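ScaE cell-surface anchored scaffoldin protein (Ruminococcus flavefaciens, PDB 2ZF9) probably uses this type III cohesin module to bind a dockerin partner and so attach the cellulosome to the bacterial cell surface. Local coordinates at residues G11-Q16 / W174-G179; K38-A43 / Q186-T191; K50-L55 / S128-V133; D74-L79 / D141-Q146. All coordinates share one frame; numbering follows the deposited sequence.

Contact 1: G11-Q16 / W174-G179; sequences GPAAGQ and WTFTQG
G11 and A13 each give a backbone N-H to a carbonyl of segment 174-179, and these two hydrogen bonds carry the contact. G11 N meets Q178 O at 2.9 Å, reaching it from well above the carbonyl plane, with a C=O...N angle of 110°. A13 N reaches F176 O at 3.0 Å, again from above the plane but less steeply. Between them stands P12, which has no N-H to give; its nitrogen faces T177 O at 3.3 Å without bonding. P12 CA makes a CA-H...O contact with F176 O, also 3.3 Å, while its CB rests 3.5 Å from T177 O. The extended N-terminal residues thus line a run of three successive carbonyls at the C-terminal part of helix 166-178. T177 OG1 is not drawn into this, being bonded to A173 O.

Apolar contact is slight. A13 CB lies at the edge of the F176 ring, 4.1 Å from CD1. The F176 side chain leaves its backbone away from segment 11-16, so only the ring edge at CD1 meets A13, and the ring goes on to Y149 and L69.

The wider setting is the junction of helix and strands: A13 also packs on I180, A14 bonds through its backbone to V147 and Y149 of strand 142-149, and G179 makes a backbone hydrogen bond with L34, just where the chain leaves the helix for strand 180-187.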
loop_
_atom_site.group_PDB
_atom_site.type_symbol
_atom_site.label_atom_id
_atom_site.label_comp_id
_atom_site.label_asym_id
_atom_site.label_seq_id
_atom_site.Cartn_x
_atom_site.Cartn_y
_atom_site.Cartn_z
ATOM N N GLY A 11 8.206 -6.868 8.356
ATOM C CA GLY A 11 9.135 -6.145 7.492
ATOM C C GLY A 11 8.812 -4.676 7.385
ATOM O O GLY A 11 7.673 -4.263 7.659
ATOM N N PRO A 12 9.815 -3.866 7.032
ATOM C CA PRO A 12 9.641 -2.426 6.824
ATOM C C PRO A 12 9.129 -2.050 5.440
ATOM O O PRO A 12 9.178 -2.857 4.499
ATOM C CB PRO A 12 11.086 -1.886 6.987
ATOM C CG PRO A 12 11.910 -2.948 6.436
ATOM C CD PRO A 12 11.239 -4.244 6.931
ATOM N N ALA A 13 8.671 -0.806 5.326
ATOM C CA ALA A 13 8.419 -0.173 4.054
ATOM C C ALA A 13 9.713 -0.094 3.236
ATOM O O ALA A 13 10.824 -0.143 3.806
ATOM C CB ALA A 13 7.878 1.271 4.275
ATOM N N ALA A 14 9.565 0.045 1.916
ATOM C CA ALA A 14 10.707 0.321 1.032
ATOM C C ALA A 14 11.107 1.806 1.149
ATOM O O ALA A 14 10.423 2.590 1.811
ATOM C CB ALA A 14 10.369 -0.035 -0.394
ATOM N N GLY A 15 12.240 2.192 0.559
ATOM C CA GLY A 15 12.631 3.619 0.598
ATOM C C GLY A 15 13.554 3.899 1.754
ATOM O O GLY A 15 14.570 3.229 1.901
ATOM N N GLN A 16 13.206 4.888 2.575
ATOM C CA GLN A 16 14.045 5.335 3.673
ATOM C C GLN A 16 13.569 4.768 5.020
ATOM O O GLN A 16 12.377 4.483 5.185
ATOM C CB GLN A 16 14.068 6.854 3.687
ATOM C CG GLN A 16 14.674 7.426 2.388
ATOM C CD GLN A 16 14.698 8.954 2.343
ATOM O OE1 GLN A 16 14.628 9.619 3.376
ATOM N NE2 GLN A 16 14.783 9.515 1.133
ATOM N N TRP A 174 5.046 1.055 14.172
ATOM C CA TRP A 174 4.932 -0.375 13.875
ATOM C C TRP A 174 4.689 -0.564 12.374
ATOM O O TRP A 174 5.317 -1.405 11.738
ATOM C CB TRP A 174 3.807 -1.090 14.687
ATOM C CG TRP A 174 3.700 -2.523 14.221
ATOM C CD1 TRP A 174 2.939 -3.001 13.193
ATOM C CD2 TRP A 174 4.482 -3.628 14.700
ATOM N NE1 TRP A 174 3.179 -4.361 13.028
ATOM C CE2 TRP A 174 4.128 -4.761 13.935
ATOM C CE3 TRP A 174 5.447 -3.763 15.716
ATOM C CZ2 TRP A 174 4.712 -6.021 14.139
ATOM C CZ3 TRP A 174 6.032 -5.027 15.938
ATOM C CH2 TRP A 174 5.642 -6.141 15.169
ATOM N N THR A 175 3.747 0.184 11.823
ATOM C CA THR A 175 3.328 -0.052 10.444
ATOM C C THR A 175 4.519 0.034 9.469
ATOM O O THR A 175 4.725 -0.846 8.647
ATOM C CB THR A 175 2.306 0.996 10.045
ATOM O OG1 THR A 175 1.120 0.758 10.778
ATOM C CG2 THR A 175 1.951 0.912 8.540
ATOM N N PHE A 176 5.302 1.098 9.573
ATOM C CA PHE A 176 6.332 1.345 8.584
ATOM C C PHE A 176 7.631 0.609 8.891
ATOM O O PHE A 176 8.484 0.470 8.001
ATOM C CB PHE A 176 6.582 2.846 8.479
ATOM C CG PHE A 176 5.446 3.596 7.783
ATOM C CD1 PHE A 176 5.148 3.336 6.462
ATOM C CD2 PHE A 176 4.720 4.571 8.456
ATOM C CE1 PHE A 176 4.104 4.035 5.781
ATOM C CE2 PHE A 176 3.670 5.294 7.792
ATOM C CZ PHE A 176 3.375 5.011 6.455
ATOM N N THR A 177 7.821 0.161 10.131
ATOM C CA THR A 177 9.069 -0.590 10.429
ATOM C C THR A 177 8.921 -2.111 10.382
ATOM O O THR A 177 9.906 -2.848 10.124
ATOM C CB THR A 177 9.679 -0.259 11.812
ATOM O OG1 THR A 177 8.741 -0.616 12.844
ATOM C CG2 THR A 177 10.094 1.215 11.921
ATOM N N GLN A 178 7.719 -2.591 10.663
ATOM C CA GLN A 178 7.477 -4.032 10.768
ATOM C C GLN A 178 6.197 -4.537 10.083
ATOM O O GLN A 178 6.019 -5.751 9.893
ATOM C CB GLN A 178 7.429 -4.454 12.256
ATOM C CG GLN A 178 8.726 -4.175 13.070
ATOM C CD GLN A 178 9.957 -4.892 12.526
ATOM O OE1 GLN A 178 9.850 -5.882 11.813
ATOM N NE2 GLN A 178 11.147 -4.385 12.890
ATOM N N GLY A 179 5.294 -3.632 9.719
ATOM C CA GLY A 179 3.964 -4.101 9.332
ATOM C C GLY A 179 3.713 -4.066 7.841
ATOM O O GLY A 179 2.553 -4.038 7.416
#

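Contact 2: K38-A43 / Q186-T191; sequences KKTLTA and QVESTT
K39 O receives the N-H of Q186 at 2.8 Å, opening a parallel pairing of strands 33-41 and 180-187. Parallel pairing of the first and last long strands is the classical closure of the cohesin jelly roll. At T40 the contact turns to side chains. T40 OG1 takes a hydrogen bond from Q186 NE2 at 3.0 Å; the N-H...O angle is 170° and the hydroxyl oxygen lies in the plane of the amide. Q186 CG is in the crowded position between its own N and carbonyl carbon (chi1 67°), and from there the extended chain crosses T40 obliquely, with CG itself 3.5 Å from OG1. The other branch, T40 CG2, serves E188, touching its CB and coming within 3.6 Å of OE2. L41 bonds twice through its backbone: its N-H goes to Q186 O, and its carbonyl oxygen accepts from E188 N at 2.7 Å. Its side chain shares the opposite face of the sheet with V187 and packs on V51 and I185. Beyond T42, whose hydroxyl binds E45 N, A43 offers CA to V187 CG1 at 3.5 Å.

An alanine in place of Q186 would probably leave T40 OG1 without this amide donor and open a gap alongside it, the backbone bonds remaining. The chemistry is split between the faces: T40 and Q186 are joined by a side-chain bond on one, and L41 and V187 are buried on the other.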
loop_
_atom_site.group_PDB
_atom_site.type_symbol
_atom_site.label_atom_id
_atom_site.label_comp_id
_atom_site.label_asym_id
_atom_site.label_seq_id
_atom_site.Cartn_x
_atom_site.Cartn_y
_atom_site.Cartn_z
ATOM N N LYS A 38 -0.136 -10.401 -3.955
ATOM C CA LYS A 38 0.926 -11.222 -4.560
ATOM C C LYS A 38 0.290 -12.026 -5.662
ATOM O O LYS A 38 -0.381 -13.031 -5.400
ATOM C CB LYS A 38 1.555 -12.137 -3.503
ATOM C CG LYS A 38 2.338 -11.358 -2.475
ATOM C CD LYS A 38 2.718 -12.240 -1.313
ATOM C CE LYS A 38 3.528 -11.455 -0.305
ATOM N NZ LYS A 38 4.104 -12.331 0.762
ATOM N N LYS A 39 0.463 -11.551 -6.897
ATOM C CA LYS A 39 -0.278 -12.095 -8.014
ATOM C C LYS A 39 0.633 -12.955 -8.881
ATOM O O LYS A 39 1.706 -12.499 -9.292
ATOM C CB LYS A 39 -0.886 -10.958 -8.853
ATOM C CG LYS A 39 -1.755 -11.410 -10.025
ATOM C CD LYS A 39 -3.069 -12.055 -9.545
ATOM C CE LYS A 39 -4.211 -11.074 -9.481
ATOM N NZ LYS A 39 -5.442 -11.771 -9.976
ATOM N N THR A 40 0.181 -14.174 -9.192
ATOM C CA THR A 40 0.892 -15.014 -10.170
ATOM C C THR A 40 0.048 -15.197 -11.425
ATOM O O THR A 40 -1.129 -15.524 -11.350
ATOM C CB THR A 40 1.319 -16.377 -9.584
ATOM O OG1 THR A 40 2.074 -16.171 -8.384
ATOM C CG2 THR A 40 2.191 -17.176 -10.590
ATOM N N LEU A 41 0.651 -14.920 -12.571
ATOM C CA LEU A 41 -0.022 -15.030 -13.845
ATOM C C LEU A 41 0.569 -16.217 -14.625
ATOM O O LEU A 41 1.721 -16.561 -14.444
ATOM C CB LEU A 41 0.164 -13.746 -14.642
ATOM C CG LEU A 41 -0.402 -12.441 -14.070
ATOM C CD1 LEU A 41 -0.056 -11.335 -15.013
ATOM C CD2 LEU A 41 -1.941 -12.530 -13.853
ATOM N N THR A 42 -0.225 -16.831 -15.499
ATOM C CA THR A 42 0.334 -17.825 -16.433
ATOM C C THR A 42 1.177 -17.071 -17.458
ATOM O O THR A 42 0.915 -15.904 -17.745
ATOM C CB THR A 42 -0.759 -18.611 -17.184
ATOM O OG1 THR A 42 -1.428 -17.751 -18.112
ATOM C CG2 THR A 42 -1.784 -19.178 -16.214
ATOM N N ALA A 43 2.195 -17.731 -17.987
ATOM C CA ALA A 43 2.967 -17.157 -19.079
ATOM C C ALA A 43 2.042 -16.790 -20.245
ATOM O O ALA A 43 2.284 -15.817 -20.965
ATOM C CB ALA A 43 4.025 -18.126 -19.513
ATOM N N GLN A 186 3.985 -11.685 -10.709
ATOM C CA GLN A 186 5.023 -12.551 -11.285
ATOM C C GLN A 186 4.412 -13.492 -12.306
ATOM O O GLN A 186 3.203 -13.777 -12.261
ATOM C CB GLN A 186 5.753 -13.338 -10.201
ATOM C CG GLN A 186 4.880 -14.353 -9.498
ATOM C CD GLN A 186 5.677 -15.110 -8.460
ATOM O OE1 GLN A 186 6.879 -14.881 -8.312
ATOM N NE2 GLN A 186 5.014 -15.997 -7.726
ATOM N N VAL A 187 5.240 -13.931 -13.247
ATOM C CA VAL A 187 4.785 -14.846 -14.302
ATOM C C VAL A 187 5.200 -16.246 -13.861
ATOM O O VAL A 187 6.365 -16.483 -13.552
ATOM C CB VAL A 187 5.435 -14.508 -15.658
ATOM C CG1 VAL A 187 4.821 -15.364 -16.774
ATOM C CG2 VAL A 187 5.289 -13.021 -15.981
ATOM N N GLU A 188 4.241 -17.165 -13.824
ATOM C CA GLU A 188 4.534 -18.557 -13.478
ATOM C C GLU A 188 5.740 -19.076 -14.273
ATOM O O GLU A 188 5.831 -18.888 -15.492
ATOM C CB GLU A 188 3.302 -19.442 -13.746
ATOM C CG GLU A 188 3.397 -20.835 -13.126
ATOM C CD GLU A 188 2.996 -20.856 -11.660
ATOM O OE1 GLU A 188 3.883 -21.022 -10.784
ATOM O OE2 GLU A 188 1.786 -20.693 -11.381
ATOM N N SER A 189 6.675 -19.688 -13.557
ATOM C CA SER A 189 7.790 -20.428 -14.150
ATOM C C SER A 189 7.312 -21.676 -14.878
ATOM O O SER A 189 6.402 -22.360 -14.416
ATOM C CB SER A 189 8.733 -20.876 -13.041
ATOM O OG SER A 189 9.469 -19.780 -12.586
ATOM N N THR A 190 7.954 -21.987 -15.996
ATOM C CA THR A 190 7.596 -23.165 -16.779
ATOM C C THR A 190 7.715 -24.445 -15.934
ATOM O O THR A 190 8.746 -24.693 -15.288
ATOM C CB THR A 190 8.441 -23.280 -18.061
ATOM O OG1 THR A 190 8.294 -22.076 -18.830
ATOM C CG2 THR A 190 7.966 -24.467 -18.913
ATOM N N THR A 191 6.627 -25.217 -15.914
ATOM C CA THR A 191 6.601 -26.490 -15.205
ATOM C C THR A 191 7.391 -27.525 -15.997
ATOM O O THR A 191 7.499 -27.438 -17.237
ATOM C CB THR A 191 5.176 -27.021 -15.038
ATOM O OG1 THR A 191 4.657 -27.365 -16.330
ATOM C CG2 THR A 191 4.284 -25.971 -14.373
#

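Contact 3: K50-L55 / S128-V133; sequences KVTMEL and SFVLQV
M53, built as selenomethionine, meets the ring of F129, its hydrogen-bonded partner on the neighbouring strand, through CB. This CB stands over one face of the ring, 3.8 Å from its centre and offset toward the rim, in a CH-pi contact. CG comes next, 4.2 Å from L131 CD1. SE and CE then turn away from strand 124-132 through two bends, chi2 -67° and chi3 -78°, and the side chain packs on I36, V145 and I185. F129 makes this CH-pi contact possible by placing CG between its own N and carbonyl carbon (chi1 54°), which starts the side chain back toward M53; F110 meets its ring edge-to-face. The backbones of the two residues are joined by two hydrogen bonds, M53 N to F129 O at 2.7 Å and F129 N to M53 O.

On the face of K50, T52 and E54 the contact is more polar, though V130 CG1 still touches K50 CB. K50 CE passes 3.7 Å from Q132 NE2, an amide whose bond goes to N48 O. A water donates to E54 OE2 at 2.6 Å and makes a weak bond to S128 OG.

An aromatic and aliphatic inner face set against a mostly polar outer one, on antiparallel strands distant in sequence, is typical of the jelly-roll β-sandwich of cohesins.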
loop_
_atom_site.group_PDB
_atom_site.type_symbol
_atom_site.label_atom_id
_atom_site.label_comp_id
_atom_site.label_asym_id
_atom_site.label_seq_id
_atom_site.Cartn_x
_atom_site.Cartn_y
_atom_site.Cartn_z
ATOM N N LYS A 50 -3.733 -6.577 -17.706
ATOM C CA LYS A 50 -4.110 -5.466 -16.844
ATOM C C LYS A 50 -4.574 -6.102 -15.542
ATOM O O LYS A 50 -5.591 -6.811 -15.491
ATOM C CB LYS A 50 -5.204 -4.633 -17.473
ATOM C CG LYS A 50 -4.694 -3.779 -18.607
ATOM C CD LYS A 50 -5.813 -2.965 -19.226
ATOM C CE LYS A 50 -5.220 -1.976 -20.242
ATOM N NZ LYS A 50 -6.290 -1.199 -20.954
ATOM N N VAL A 51 -3.769 -5.911 -14.503
ATOM C CA VAL A 51 -3.941 -6.674 -13.284
ATOM C C VAL A 51 -4.518 -5.766 -12.186
ATOM O O VAL A 51 -3.931 -4.727 -11.852
ATOM C CB VAL A 51 -2.579 -7.313 -12.819
ATOM C CG1 VAL A 51 -2.794 -8.158 -11.594
ATOM C CG2 VAL A 51 -1.955 -8.173 -13.928
ATOM N N THR A 52 -5.630 -6.186 -11.594
ATOM C CA THR A 52 -6.170 -5.509 -10.413
ATOM C C THR A 52 -5.350 -5.841 -9.169
ATOM O O THR A 52 -5.199 -7.004 -8.803
ATOM C CB THR A 52 -7.637 -5.895 -10.178
ATOM O OG1 THR A 52 -8.396 -5.425 -11.292
ATOM C CG2 THR A 52 -8.182 -5.219 -8.876
HETATM N N MSE A 53 -4.803 -4.801 -8.542
HETATM C CA MSE A 53 -3.996 -4.944 -7.330
HETATM C C MSE A 53 -4.705 -4.270 -6.161
HETATM O O MSE A 53 -5.447 -3.304 -6.363
HETATM C CB MSE A 53 -2.629 -4.285 -7.560
HETATM C CG MSE A 53 -1.825 -4.884 -8.762
HETATM SE SE MSE A 53 -1.300 -6.753 -8.346
HETATM C CE MSE A 53 0.223 -6.325 -7.129
ATOM N N GLU A 54 -4.486 -4.788 -4.950
ATOM C CA GLU A 54 -5.106 -4.258 -3.723
ATOM C C GLU A 54 -4.093 -3.984 -2.626
ATOM O O GLU A 54 -3.230 -4.819 -2.341
ATOM C CB GLU A 54 -6.155 -5.242 -3.175
ATOM C CG GLU A 54 -7.347 -5.426 -4.127
ATOM C CD GLU A 54 -8.243 -6.589 -3.758
ATOM O OE1 GLU A 54 -7.780 -7.595 -3.150
ATOM O OE2 GLU A 54 -9.439 -6.469 -4.078
ATOM N N LEU A 55 -4.215 -2.811 -2.008
ATOM C CA LEU A 55 -3.560 -2.538 -0.747
ATOM C C LEU A 55 -4.578 -2.779 0.354
ATOM O O LEU A 55 -5.631 -2.130 0.396
ATOM C CB LEU A 55 -3.016 -1.101 -0.689
ATOM C CG LEU A 55 -2.439 -0.556 0.637
ATOM C CD1 LEU A 55 -1.195 -1.300 1.048
ATOM C CD2 LEU A 55 -2.075 0.938 0.460
ATOM N N SER A 128 -7.843 -0.112 -4.414
ATOM C CA SER A 128 -7.676 -1.007 -5.521
ATOM C C SER A 128 -7.147 -0.196 -6.729
ATOM O O SER A 128 -7.501 0.962 -6.909
ATOM C CB SER A 128 -9.057 -1.645 -5.795
ATOM O OG SER A 128 -9.057 -2.274 -7.026
ATOM N N PHE A 129 -6.325 -0.805 -7.573
ATOM C CA PHE A 129 -5.704 -0.097 -8.702
ATOM C C PHE A 129 -5.242 -1.127 -9.733
ATOM O O PHE A 129 -5.187 -2.325 -9.442
ATOM C CB PHE A 129 -4.514 0.806 -8.246
ATOM C CG PHE A 129 -3.442 0.067 -7.437
ATOM C CD1 PHE A 129 -3.665 -0.262 -6.099
ATOM C CD2 PHE A 129 -2.219 -0.309 -8.037
ATOM C CE1 PHE A 129 -2.674 -0.913 -5.345
ATOM C CE2 PHE A 129 -1.224 -0.966 -7.287
ATOM C CZ PHE A 129 -1.468 -1.276 -5.944
ATOM N N VAL A 130 -4.945 -0.663 -10.939
ATOM C CA VAL A 130 -4.642 -1.583 -12.043
ATOM C C VAL A 130 -3.240 -1.287 -12.579
ATOM O O VAL A 130 -2.947 -0.137 -12.930
ATOM C CB VAL A 130 -5.687 -1.427 -13.209
ATOM C CG1 VAL A 130 -5.322 -2.272 -14.436
ATOM C CG2 VAL A 130 -7.094 -1.818 -12.719
ATOM N N LEU A 131 -2.409 -2.338 -12.681
ATOM C CA LEU A 131 -1.086 -2.235 -13.265
ATOM C C LEU A 131 -1.049 -3.128 -14.481
ATOM O O LEU A 131 -1.556 -4.249 -14.453
ATOM C CB LEU A 131 0.014 -2.666 -12.261
ATOM C CG LEU A 131 0.184 -1.726 -11.063
ATOM C CD1 LEU A 131 1.208 -2.273 -10.079
ATOM C CD2 LEU A 131 0.596 -0.337 -11.536
ATOM N N GLN A 132 -0.460 -2.623 -15.554
ATOM C CA GLN A 132 -0.338 -3.422 -16.757
ATOM C C GLN A 132 1.092 -3.982 -16.954
ATOM O O GLN A 132 2.092 -3.276 -16.853
ATOM C CB GLN A 132 -0.839 -2.643 -17.983
ATOM C CG GLN A 132 -0.780 -3.473 -19.299
ATOM C CD GLN A 132 -1.323 -2.703 -20.495
ATOM O OE1 GLN A 132 -1.109 -1.499 -20.611
ATOM N NE2 GLN A 132 -2.029 -3.407 -21.398
ATOM N N VAL A 133 1.148 -5.274 -17.200
ATOM C CA VAL A 133 2.391 -6.035 -17.390
ATOM C C VAL A 133 2.918 -5.777 -18.809
ATOM O O VAL A 133 2.128 -5.610 -19.738
ATOM C CB VAL A 133 2.058 -7.520 -17.177
ATOM C CG1 VAL A 133 3.240 -8.429 -17.487
ATOM C CG2 VAL A 133 1.564 -7.740 -15.742
HETATM O O HOH W 1 -10.620 -4.693 -5.575
#

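Contact 4: D74-L79 / D141-Q146; sequences DPKLKL and DKYDVQ
D74 and Y143 meet because D74 CG lies anti to its backbone N (chi1 -166°), whereas Y143 CG stands beside its own N, anti to the carbonyl carbon (chi1 -52°). The carboxylate carbon is thereby set at the edge of the tyrosine ring, in its plane and 3.8 Å from CD1, with the two flat groups turned 76° apart. D74 heads a type I β turn through L77, and its side chain adds an Asx turn: OD2 accepts K76 N at 3.0 Å on the lone pair pointing away from the other oxygen. In the cohesin jelly roll this turn carries the chain from strand 66-73 to strand 78-79.

The turn is tied to strand 142-149 by D74 N, which bonds D144 O at 3.0 Å. L77, the last residue of the turn, uses both methyls: CD2 sits over one face of the Y143 ring, 4.2 Å from its centre, and CD1 touches V145 CG2 at 3.9 Å. K76 crosses the tyrosine at about a right angle, bringing CB near CE1. An alanine at D74 would probably leave K76 N without its side-chain acceptor and the turn freer to shift, though CB would still touch Y143.

The second carboxylate oxygen works through solvent. One water donates to D74 OD1 at 2.6 Å and accepts from D144 N at 2.8 Å, so the residue that bonds D74 N through its carbonyl is also reached through its N-H.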
loop_
_atom_site.group_PDB
_atom_site.type_symbol
_atom_site.label_atom_id
_atom_site.label_comp_id
_atom_site.label_asym_id
_atom_site.label_seq_id
_atom_site.Cartn_x
_atom_site.Cartn_y
_atom_site.Cartn_z
ATOM N N ASP A 74 7.651 -1.587 -9.991
ATOM C CA ASP A 74 8.643 -1.820 -11.052
ATOM C C ASP A 74 8.334 -0.881 -12.224
ATOM O O ASP A 74 7.223 -0.911 -12.749
ATOM C CB ASP A 74 8.494 -3.286 -11.510
ATOM C CG ASP A 74 9.670 -3.755 -12.341
ATOM O OD1 ASP A 74 10.354 -4.714 -11.911
ATOM O OD2 ASP A 74 9.910 -3.125 -13.382
ATOM N N PRO A 75 9.313 -0.046 -12.654
ATOM C CA PRO A 75 9.103 0.923 -13.736
ATOM C C PRO A 75 8.670 0.275 -15.074
ATOM O O PRO A 75 8.170 0.948 -15.943
ATOM C CB PRO A 75 10.481 1.590 -13.893
ATOM C CG PRO A 75 11.206 1.292 -12.662
ATOM C CD PRO A 75 10.706 -0.022 -12.169
ATOM N N LYS A 76 8.824 -1.032 -15.218
ATOM C CA LYS A 76 8.319 -1.701 -16.419
ATOM C C LYS A 76 6.803 -1.857 -16.423
ATOM O O LYS A 76 6.208 -2.163 -17.473
ATOM C CB LYS A 76 8.938 -3.100 -16.548
ATOM C CG LYS A 76 10.355 -3.053 -17.055
ATOM C CD LYS A 76 11.027 -4.403 -16.920
ATOM C CE LYS A 76 12.437 -4.279 -17.441
ATOM N NZ LYS A 76 13.172 -5.557 -17.317
ATOM N N LEU A 77 6.185 -1.730 -15.250
ATOM C CA LEU A 77 4.707 -1.813 -15.150
ATOM C C LEU A 77 4.136 -0.447 -15.424
ATOM O O LEU A 77 4.821 0.545 -15.233
ATOM C CB LEU A 77 4.266 -2.265 -13.754
ATOM C CG LEU A 77 4.686 -3.642 -13.217
ATOM C CD1 LEU A 77 4.157 -3.829 -11.777
ATOM C CD2 LEU A 77 4.152 -4.762 -14.115
ATOM N N LYS A 78 2.889 -0.388 -15.875
ATOM C CA LYS A 78 2.229 0.890 -16.127
ATOM C C LYS A 78 0.933 0.972 -15.328
ATOM O O LYS A 78 0.131 0.035 -15.383
ATOM C CB LYS A 78 1.901 0.992 -17.615
ATOM C CG LYS A 78 1.412 2.350 -18.084
ATOM C CD LYS A 78 0.977 2.238 -19.582
ATOM C CE LYS A 78 0.207 3.472 -20.074
ATOM N NZ LYS A 78 -0.661 3.109 -21.229
ATOM N N LEU A 79 0.736 2.076 -14.620
ATOM C CA LEU A 79 -0.513 2.344 -13.877
ATOM C C LEU A 79 -1.607 2.756 -14.849
ATOM O O LEU A 79 -1.459 3.734 -15.586
ATOM C CB LEU A 79 -0.310 3.444 -12.837
ATOM C CG LEU A 79 -1.493 3.813 -11.914
ATOM C CD1 LEU A 79 -1.873 2.665 -10.944
ATOM C CD2 LEU A 79 -1.120 5.038 -11.122
ATOM N N ASP A 141 9.427 -13.971 -14.673
ATOM C CA ASP A 141 9.591 -12.509 -14.459
ATOM C C ASP A 141 8.805 -12.109 -13.207
ATOM O O ASP A 141 7.739 -12.666 -12.979
ATOM C CB ASP A 141 9.098 -11.694 -15.670
ATOM C CG ASP A 141 10.123 -11.645 -16.813
ATOM O OD1 ASP A 141 11.308 -11.960 -16.587
ATOM O OD2 ASP A 141 9.734 -11.308 -17.942
ATOM N N LYS A 142 9.342 -11.188 -12.399
ATOM C CA LYS A 142 8.673 -10.726 -11.176
ATOM C C LYS A 142 8.802 -9.218 -11.112
ATOM O O LYS A 142 9.884 -8.706 -11.265
ATOM C CB LYS A 142 9.337 -11.326 -9.939
ATOM C CG LYS A 142 8.654 -11.014 -8.602
ATOM C CD LYS A 142 9.350 -11.808 -7.479
ATOM C CE LYS A 142 8.777 -11.507 -6.129
ATOM N NZ LYS A 142 9.333 -12.473 -5.133
ATOM N N TYR A 143 7.689 -8.534 -10.906
ATOM C CA TYR A 143 7.627 -7.068 -10.859
ATOM C C TYR A 143 7.102 -6.681 -9.479
ATOM O O TYR A 143 5.941 -6.969 -9.178
ATOM C CB TYR A 143 6.638 -6.582 -11.917
ATOM C CG TYR A 143 6.902 -7.124 -13.303
ATOM C CD1 TYR A 143 7.839 -6.500 -14.151
ATOM C CD2 TYR A 143 6.219 -8.247 -13.776
ATOM C CE1 TYR A 143 8.078 -6.994 -15.451
ATOM C CE2 TYR A 143 6.448 -8.748 -15.064
ATOM C CZ TYR A 143 7.391 -8.128 -15.884
ATOM O OH TYR A 143 7.629 -8.612 -17.141
ATOM N N ASP A 144 7.955 -6.066 -8.643
ATOM C CA ASP A 144 7.616 -5.719 -7.247
ATOM C C ASP A 144 6.627 -4.537 -7.190
ATOM O O ASP A 144 6.687 -3.612 -8.018
ATOM C CB ASP A 144 8.886 -5.332 -6.448
ATOM C CG ASP A 144 9.798 -6.496 -6.194
ATOM O OD1 ASP A 144 9.296 -7.621 -6.027
ATOM O OD2 ASP A 144 11.015 -6.273 -6.141
ATOM N N VAL A 145 5.731 -4.582 -6.203
ATOM C CA VAL A 145 4.773 -3.482 -5.965
ATOM C C VAL A 145 4.776 -3.272 -4.450
ATOM O O VAL A 145 4.456 -4.194 -3.683
ATOM C CB VAL A 145 3.349 -3.900 -6.471
ATOM C CG1 VAL A 145 2.319 -2.767 -6.256
ATOM C CG2 VAL A 145 3.402 -4.317 -7.949
ATOM N N GLN A 146 5.105 -2.046 -4.038
ATOM C CA GLN A 146 5.596 -1.779 -2.706
ATOM C C GLN A 146 4.984 -0.525 -2.077
ATOM O O GLN A 146 4.786 0.496 -2.743
ATOM C CB GLN A 146 7.116 -1.582 -2.752
ATOM C CG GLN A 146 7.882 -2.796 -3.237
ATOM C CD GLN A 146 9.389 -2.533 -3.298
ATOM O OE1 GLN A 146 9.836 -1.428 -3.627
ATOM N NE2 GLN A 146 10.160 -3.546 -2.988
HETATM O O HOH W 2 10.573 -5.441 -9.460
#

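Overall arrangement
From the N terminus, contact 1 opens first, and its 11-16 segment waits until helix 166-178 for its partner. Contact 2 starts later, at 38-43, and ends later, at 186-191, so the two loops cross: one binds the chain's beginning to the helix, the other joins strand 33-41 to strand 180-187. Contacts 3 and 4 fall within both of these spans and cross one another, 74-79 lying between the segments of contact 3 and 141-146 beyond them. Strand 50-58 joins contact 3 to contact 2 through V51 against L41, Q132 N probably bonds K78 O between contacts 3 and 4, and D141 O probably takes V187 N between contacts 4 and 2.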